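Local coordinates for cellulose biosynthesis protein BcsG (Salmonella typhimurium LT2, PDB 5OLT) that is required for cellulose biosynthesis, the chain here being its zinc-binding extramembrane domain, a member of the alkaline phosphatase family, at residues A[198-203]-A[251-257]; A[56-60]-A[206-210]. One frame throughout, in Å; residues are numbered along the deposited sequence.

Contact 1: residues A[198-203]-A[251-257]; sequences WLTGEE and ELEKSGR
L199 and L252 join helices 191-203 and 234-255, which lie side by side against the central mixed sheet and lead into its parallel strands 210-216 and 259-265. The axes of the two short helical segments stand 11.9 Å apart and diverge by only 17°, a broad spacing that long side chains bridge. L199 sends its branch across with CG anti to the backbone N (chi1 -175°), bringing CD1 to 3.7 Å from CD2 of L252 at an oblique crossing. The same L252 methyl meets the indole of W198 at its edge, 4.1 Å from CZ3 and near the ring plane, while CG of E202 rests over a face of that ring. At its polar end W198 NE1 is hydrogen-bonded to T212 OG1 of strand 210-216, which ties the indole to the sheet.

Beyond the turn at G256, R257 reaches back to helix 191-203. R257 CD packs 3.8 Å from L199 CD1 and 3.6 Å from E203 CG, and a bend at chi3 (64°) then turns the guanidinium so that one face meets the last residues of the helix. E202 O lies 3.1 Å above the guanidinium plane, offset toward the rim, with E203 N over the centre. From there the carbonyl is badly placed to accept from NH2, which instead forms a salt bridge with D60. S255 sets the start of R257: its OG accepts from R257 N at 3.0 Å, an ST turn, and donates to L252 O at 2.7 Å.

Between the segments the contact is therefore apolar at the leucines and, at the arginine, a guanidinium face laid over the backbone of E202 and E203, where its charge probably also gains from lying beside the carbonyl end of helix 191-203.

Contact 2: residues A[56-60]-A[206-210]; sequences AQPFD and ANSRS
S210 and D60 form a parallel beta bridge where strands 210-216 and 60-66 begin. S210 OG donates to D60 OD1 at 2.7 Å, coming from above the carboxylate plane (63° out of it), and S210 N makes a weak bond to F59 O at 3.4 Å. The same carbonyl also receives a CA-H...O contact from R209.

Farther out, R209 lays its guanidinium across the backbone of P58, whose CA sits 3.5 Å above the plane toward its rim; chi1 of 57° and a bend at chi3 fold the chain into this pose. Two waters in the guanidinium plane link it to main-chain carbonyls. Water 1 accepts from R209 NH2 at 2.8 Å and donates weakly to A56 O; water 2 accepts from R209 NE and donates to Q57 O at 2.8 Å. The proline ring is tight against the facing loop, with P58 CB 3.2 Å from N207 O.

The phenyl of F59 meets the rings of F141 and F334. Backbone bonds from R209 to T142 and from D60 to K258 and M260 tie the two segments to strand 142-147 and to the start of strand 259-265, while the D60 and S210 side chains rest on E202 of helix 191-203.

Overall arrangement
The two contacts adjoin, their centres about 12 Å apart, and their segments alternate along the chain. D60 joins them: OD1 serves contact 2, while OD2 takes R257 NH2 of contact 1 in a 2.9 Å salt bridge. R257 NH2 also makes a weak bond to A206 O, so this one arginine ties the end of helix 234-255 to the loop after helix 191-203. E202 of contact 1 also packs against contact 2, its OE1 3.4 Å from S210 OG. Both contacts lie at the entry end of the parallel strands. Of the zinc ligands, C67 and the pair E266 and H267 follow strands 60-66 and 259-265 at their far ends, and S102 opens helix 102-110; none belongs to either contact.

Contact 1: residues A[198-203]-A[251-257]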
ATOM      1  N   TRP A 198      16.152 -11.876  -4.587  1.00 14.01           N
ATOM      2  CA  TRP A 198      15.406 -11.231  -5.649  1.00 13.36           C
ATOM      3  C   TRP A 198      16.340 -10.443  -6.588  1.00 13.81           C
ATOM      4  O   TRP A 198      16.230 -10.536  -7.821  1.00 15.52           O
ATOM      5  CB  TRP A 198      14.359 -10.298  -5.010  1.00 14.34           C
ATOM      6  CG  TRP A 198      13.615  -9.452  -5.979  1.00 12.72           C
ATOM      7  CD1 TRP A 198      12.505  -9.812  -6.682  1.00 13.80           C
ATOM      8  CD2 TRP A 198      13.937  -8.125  -6.391  1.00 12.92           C
ATOM      9  NE1 TRP A 198      12.111  -8.801  -7.505  1.00 13.70           N
ATOM     10  CE2 TRP A 198      12.969  -7.741  -7.358  1.00 12.31           C
ATOM     11  CE3 TRP A 198      14.938  -7.212  -6.032  1.00 14.51           C
ATOM     12  CZ2 TRP A 198      12.972  -6.484  -7.960  1.00 14.79           C
ATOM     13  CZ3 TRP A 198      14.954  -5.972  -6.651  1.00 16.22           C
ATOM     14  CH2 TRP A 198      13.980  -5.624  -7.612  1.00 15.59           C
ATOM     15  N   LEU A 199      17.276  -9.702  -6.006  1.00 13.74           N
ATOM     16  CA  LEU A 199      18.189  -8.834  -6.776  1.00 15.34           C
ATOM     17  C   LEU A 199      19.125  -9.653  -7.679  1.00 17.05           C
ATOM     18  O   LEU A 199      19.384  -9.265  -8.805  1.00 20.01           O
ATOM     19  CB  LEU A 199      19.002  -7.928  -5.844  1.00 16.50           C
ATOM     20  CG  LEU A 199      19.892  -6.899  -6.565  1.00 17.74           C
ATOM     21  CD1 LEU A 199      19.116  -6.002  -7.539  1.00 19.60           C
ATOM     22  CD2 LEU A 199      20.621  -6.063  -5.509  1.00 20.93           C
ATOM     23  N   THR A 200      19.625 -10.781  -7.191  0.70 18.43           N
ATOM     24  CA  THR A 200      20.462 -11.667  -8.038  0.70 23.33           C
ATOM     25  C   THR A 200      19.613 -12.196  -9.217  0.70 26.12           C
ATOM     26  O   THR A 200      20.061 -12.191 -10.376  0.70 28.39           O
ATOM     27  CB  THR A 200      21.007 -12.884  -7.267  0.70 27.72           C
ATOM     28  OG1 THR A 200      19.930 -13.782  -6.978  0.70 33.95           O
ATOM     29  CG2 THR A 200      21.735 -12.475  -5.954  0.70 24.14           C
ATOM     30  N   GLY A 201      18.379 -12.634  -8.918  1.00 25.31           N
ATOM     31  CA  GLY A 201      17.477 -13.194  -9.959  1.00 27.60           C
ATOM     32  C   GLY A 201      17.200 -12.204 -11.085  1.00 28.83           C
ATOM     33  O   GLY A 201      17.207 -12.586 -12.275  1.00 29.46           O
ATOM     34  N   GLU A 202      16.987 -10.931 -10.713  1.00 25.65           N
ATOM     35  CA  GLU A 202      16.621  -9.862 -11.675  1.00 30.19           C
ATOM     36  C   GLU A 202      17.818  -9.487 -12.525  1.00 32.91           C
ATOM     37  O   GLU A 202      17.746  -9.196 -13.777  1.00 26.43           O
ATOM     38  CB  GLU A 202      16.071  -8.606 -10.965  1.00 28.62           C
ATOM     39  CG  GLU A 202      14.624  -8.721 -10.429  1.00 33.83           C
ATOM     40  CD  GLU A 202      13.612  -9.481 -11.322  1.00 45.39           C
ATOM     41  OE1 GLU A 202      13.747  -9.572 -12.579  1.00 43.14           O
ATOM     42  OE2 GLU A 202      12.625 -10.003 -10.750  1.00 45.99           O
ATOM     43  N   GLU A 203      18.940  -9.505 -11.832  1.00 31.00           N
ATOM     44  CA  GLU A 203      20.208  -9.229 -12.446  0.70 31.75           C
ATOM     45  C   GLU A 203      20.514 -10.335 -13.471  1.00 33.28           C
ATOM     46  O   GLU A 203      21.114 -10.054 -14.496  1.00 34.60           O
ATOM     47  CB  GLU A 203      21.310  -9.062 -11.388  0.70 30.58           C
ATOM     48  CG  GLU A 203      21.357  -7.714 -10.662  0.70 36.77           C
ATOM     49  CD  GLU A 203      22.256  -7.707  -9.420  0.70 40.57           C
ATOM     50  OE1 GLU A 203      22.521  -8.787  -8.838  0.70 41.17           O
ATOM     51  OE2 GLU A 203      22.706  -6.616  -9.006  0.70 42.66           O
ATOM     52  N   GLU A 251      22.257  -1.376  -1.572  1.00 16.70           N
ATOM     53  CA  GLU A 251      22.579  -2.408  -2.564  1.00 18.68           C
ATOM     54  C   GLU A 251      21.955  -2.093  -3.913  1.00 16.53           C
ATOM     55  O   GLU A 251      22.612  -2.264  -4.965  1.00 18.17           O
ATOM     56  CB  GLU A 251      22.165  -3.822  -2.119  1.00 22.69           C
ATOM     57  CG  GLU A 251      23.007  -4.410  -1.007  1.00 28.22           C
ATOM     58  CD  GLU A 251      24.493  -4.318  -1.323  1.00 37.51           C
ATOM     59  OE1 GLU A 251      24.941  -5.004  -2.279  1.00 44.59           O
ATOM     60  OE2 GLU A 251      25.210  -3.544  -0.630  1.00 43.51           O
ATOM     61  N   LEU A 252      20.717  -1.594  -3.894  1.00 16.14           N
ATOM     62  CA  LEU A 252      20.027  -1.279  -5.149  1.00 15.60           C
ATOM     63  C   LEU A 252      20.695  -0.130  -5.850  1.00 16.02           C
ATOM     64  O   LEU A 252      20.877  -0.182  -7.086  1.00 17.12           O
ATOM     65  CB  LEU A 252      18.554  -0.921  -4.942  1.00 18.03           C
ATOM     66  CG  LEU A 252      17.535  -2.035  -4.911  1.00 20.62           C
ATOM     67  CD1 LEU A 252      16.193  -1.340  -4.912  1.00 19.38           C
ATOM     68  CD2 LEU A 252      17.634  -2.983  -6.083  1.00 21.36           C
ATOM     69  N   GLU A 253      21.064   0.913  -5.092  1.00 15.27           N
ATOM     70  CA  GLU A 253      21.801   2.055  -5.651  0.70 19.15           C
ATOM     71  C   GLU A 253      23.088   1.540  -6.315  1.00 19.87           C
ATOM     72  O   GLU A 253      23.398   1.903  -7.456  1.00 21.18           O
ATOM     73  CB  GLU A 253      22.136   3.082  -4.561  0.70 22.97           C
ATOM     74  CG  GLU A 253      21.005   4.029  -4.183  0.70 25.75           C
ATOM     75  CD  GLU A 253      21.175   4.754  -2.834  0.70 34.87           C
ATOM     76  OE1 GLU A 253      22.206   4.583  -2.123  0.70 36.51           O
ATOM     77  OE2 GLU A 253      20.246   5.514  -2.475  0.70 38.16           O
ATOM     78  N   LYS A 254      23.826   0.675  -5.619  1.00 19.65           N
ATOM     79  CA  LYS A 254      25.111   0.164  -6.161  1.00 21.76           C
ATOM     80  C   LYS A 254      24.918  -0.646  -7.449  1.00 21.46           C
ATOM     81  O   LYS A 254      25.791  -0.664  -8.321  1.00 22.22           O
ATOM     82  CB  LYS A 254      25.834  -0.724  -5.151  1.00 25.23           C
ATOM     83  CG  LYS A 254      26.453  -0.029  -3.947  1.00 31.56           C
ATOM     84  CD  LYS A 254      26.985  -1.110  -3.017  1.00 38.87           C
ATOM     85  CE  LYS A 254      27.655  -0.542  -1.780  1.00 40.78           C
ATOM     86  NZ  LYS A 254      27.901  -1.654  -0.821  1.00 48.52           N
ATOM     87  N   SER A 255      23.765  -1.296  -7.593  1.00 21.31           N
ATOM     88  CA  SER A 255      23.518  -2.192  -8.715  1.00 20.73           C
ATOM     89  C   SER A 255      23.371  -1.415 -10.021  1.00 19.89           C
ATOM     90  O   SER A 255      23.548  -2.000 -11.092  1.00 23.42           O
ATOM     91  CB  SER A 255      22.248  -3.014  -8.477  1.00 19.74           C
ATOM     92  OG  SER A 255      21.098  -2.243  -8.781  1.00 19.02           O
ATOM     93  N   GLY A 256      23.023  -0.130  -9.922  1.00 19.11           N
ATOM     94  CA  GLY A 256      22.670   0.700 -11.070  1.00 20.00           C
ATOM     95  C   GLY A 256      21.391   0.326 -11.828  1.00 20.71           C
ATOM     96  O   GLY A 256      21.053   0.995 -12.799  1.00 25.12           O
ATOM     97  N   ARG A 257      20.681  -0.708 -11.382  1.00 18.76           N
ATOM     98  CA  ARG A 257      19.431  -1.127 -12.011  1.00 17.38           C
ATOM     99  C   ARG A 257      18.346  -0.055 -11.880  1.00 16.03           C
ATOM    100  O   ARG A 257      18.279   0.692 -10.899  1.00 15.78           O
ATOM    101  CB  ARG A 257      18.943  -2.441 -11.405  1.00 17.78           C
ATOM    102  CG  ARG A 257      19.892  -3.627 -11.603  1.00 22.11           C
ATOM    103  CD  ARG A 257      19.220  -4.905 -11.145  1.00 25.83           C
ATOM    104  NE  ARG A 257      18.050  -5.248 -11.949  1.00 31.01           N
ATOM    105  CZ  ARG A 257      18.069  -5.701 -13.208  1.00 33.79           C
ATOM    106  NH1 ARG A 257      19.208  -5.883 -13.859  1.00 35.84           N
ATOM    107  NH2 ARG A 257      16.936  -5.994 -13.822  1.00 39.00           N
TER

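Contact 2: residues A[56-60]-A[206-210]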
ATOM      1  N   ALA A  56      10.165   2.612 -25.135  1.00 20.32           N
ATOM      2  CA  ALA A  56       9.967   2.423 -23.681  1.00 16.93           C
ATOM      3  C   ALA A  56      11.236   1.829 -23.083  1.00 19.33           C
ATOM      4  O   ALA A  56      11.983   1.101 -23.741  1.00 22.05           O
ATOM      5  CB  ALA A  56       8.777   1.503 -23.405  1.00 18.78           C
ATOM      6  N   GLN A  57      11.487   2.163 -21.826  0.50 16.98           N
ATOM      7  CA  GLN A  57      12.667   1.689 -21.116  0.50 16.09           C
ATOM      8  C   GLN A  57      12.271   0.654 -20.070  0.50 14.50           C
ATOM      9  O   GLN A  57      11.424   0.948 -19.213  0.50 15.60           O
ATOM     10  CB  GLN A  57      13.372   2.864 -20.447  0.50 16.44           C
ATOM     11  CG  GLN A  57      13.796   3.930 -21.436  0.50 17.81           C
ATOM     12  CD  GLN A  57      14.812   3.408 -22.437  0.50 20.23           C
ATOM     13  OE1 GLN A  57      15.869   2.940 -22.052  0.50 24.34           O
ATOM     14  NE2 GLN A  57      14.479   3.462 -23.720  0.50 21.71           N
ATOM     15  N   PRO A  58      12.878  -0.546 -20.114  1.00 13.80           N
ATOM     16  CA  PRO A  58      12.585  -1.593 -19.114  1.00 14.04           C
ATOM     17  C   PRO A  58      13.043  -1.161 -17.720  1.00 13.68           C
ATOM     18  O   PRO A  58      14.050  -0.467 -17.558  1.00 15.37           O
ATOM     19  CB  PRO A  58      13.427  -2.792 -19.579  1.00 16.44           C
ATOM     20  CG  PRO A  58      13.721  -2.528 -21.012  1.00 22.48           C
ATOM     21  CD  PRO A  58      13.817  -1.051 -21.146  1.00 16.98           C
ATOM     22  N   PHE A  59      12.263  -1.551 -16.734  1.00 12.63           N
ATOM     23  CA  PHE A  59      12.642  -1.386 -15.336  1.00 12.27           C
ATOM     24  C   PHE A  59      11.880  -2.422 -14.520  1.00 12.36           C
ATOM     25  O   PHE A  59      10.974  -3.086 -15.055  1.00 12.58           O
ATOM     26  CB  PHE A  59      12.322   0.039 -14.847  1.00 12.36           C
ATOM     27  CG  PHE A  59      10.839   0.339 -14.706  1.00 11.63           C
ATOM     28  CD1 PHE A  59      10.065   0.682 -15.824  1.00 12.03           C
ATOM     29  CD2 PHE A  59      10.209   0.246 -13.450  1.00 12.56           C
ATOM     30  CE1 PHE A  59       8.708   0.956 -15.690  1.00 11.84           C
ATOM     31  CE2 PHE A  59       8.845   0.552 -13.322  1.00 12.55           C
ATOM     32  CZ  PHE A  59       8.091   0.902 -14.448  1.00 12.29           C
ATOM     33  N   ASP A  60      12.246  -2.544 -13.244  1.00 12.59           N
ATOM     34  CA  ASP A  60      11.567  -3.446 -12.312  1.00 11.54           C
ATOM     35  C   ASP A  60      10.750  -2.673 -11.288  1.00 11.59           C
ATOM     36  O   ASP A  60      11.222  -1.659 -10.747  1.00 13.29           O
ATOM     37  CB  ASP A  60      12.576  -4.318 -11.562  1.00 13.20           C
ATOM     38  CG  ASP A  60      13.394  -5.186 -12.462  1.00 16.53           C
ATOM     39  OD1 ASP A  60      12.822  -5.726 -13.427  1.00 19.95           O
ATOM     40  OD2 ASP A  60      14.623  -5.361 -12.180  1.00 22.22           O
ATOM     41  N   ALA A 206      18.522  -9.442 -17.267  1.00 54.15           N
ATOM     42  CA  ALA A 206      19.055  -8.341 -18.132  1.00 56.77           C
ATOM     43  C   ALA A 206      18.248  -7.035 -18.102  1.00 50.76           C
ATOM     44  O   ALA A 206      18.018  -6.476 -17.005  1.00 42.51           O
ATOM     45  CB  ALA A 206      19.410  -8.797 -19.561  1.00 47.79           C
ATOM     46  N   ASN A 207      17.859  -6.560 -19.294  1.00 50.11           N
ATOM     47  CA  ASN A 207      16.946  -5.425 -19.483  1.00 50.53           C
ATOM     48  C   ASN A 207      15.515  -5.984 -19.509  1.00 43.83           C
ATOM     49  O   ASN A 207      14.683  -5.661 -20.368  1.00 47.19           O
ATOM     50  CB  ASN A 207      17.277  -4.651 -20.775  1.00 47.25           C
ATOM     51  CG  ASN A 207      16.849  -5.393 -22.045  1.00 49.17           C
ATOM     52  OD1 ASN A 207      16.730  -6.626 -22.062  1.00 51.11           O
ATOM     53  ND2 ASN A 207      16.600  -4.639 -23.111  1.00 53.86           N
ATOM     54  N   SER A 208      15.250  -6.874 -18.576  1.00 37.51           N
ATOM     55  CA  SER A 208      13.901  -7.361 -18.417  1.00 33.89           C
ATOM     56  C   SER A 208      13.065  -6.327 -17.687  1.00 31.76           C
ATOM     57  O   SER A 208      13.564  -5.425 -16.972  1.00 26.57           O
ATOM     58  CB  SER A 208      13.894  -8.683 -17.671  1.00 41.59           C
ATOM     59  OG  SER A 208      13.724  -9.767 -18.572  1.00 51.90           O
ATOM     60  N   ARG A 209      11.778  -6.429 -17.910  1.00 22.55           N
ATOM     61  CA  ARG A 209      10.859  -5.724 -17.039  1.00 17.59           C
ATOM     62  C   ARG A 209      10.066  -6.699 -16.219  1.00 16.00           C
ATOM     63  O   ARG A 209       9.646  -7.755 -16.688  1.00 17.40           O
ATOM     64  CB  ARG A 209      10.004  -4.652 -17.729  1.00 25.87           C
ATOM     65  CG  ARG A 209       9.186  -5.127 -18.858  1.00 26.41           C
ATOM     66  CD  ARG A 209       8.379  -4.031 -19.531  1.00 20.89           C
ATOM     67  NE  ARG A 209       8.965  -2.817 -20.126  1.00 19.35           N
ATOM     68  CZ  ARG A 209       9.594  -2.747 -21.305  1.00 19.26           C
ATOM     69  NH1 ARG A 209       9.863  -3.854 -21.979  1.00 21.09           N
ATOM     70  NH2 ARG A 209       9.990  -1.576 -21.790  1.00 18.55           N
ATOM     71  N   SER A 210       9.906  -6.346 -14.955  1.00 13.56           N
ATOM     72  CA  SER A 210       9.259  -7.262 -14.016  1.00 13.65           C
ATOM     73  C   SER A 210       8.531  -6.479 -12.955  1.00 12.39           C
ATOM     74  O   SER A 210       8.838  -5.332 -12.707  1.00 12.24           O
ATOM     75  CB  SER A 210      10.260  -8.206 -13.363  1.00 14.58           C
ATOM     76  OG  SER A 210      11.094  -7.524 -12.435  1.00 15.79           O
TER
HETATM   77  O   HOH W   1      10.924  -2.039 -24.419  1.00 36.90           O
HETATM   78  O   HOH W   2       8.775   0.135 -19.614  1.00 16.76           O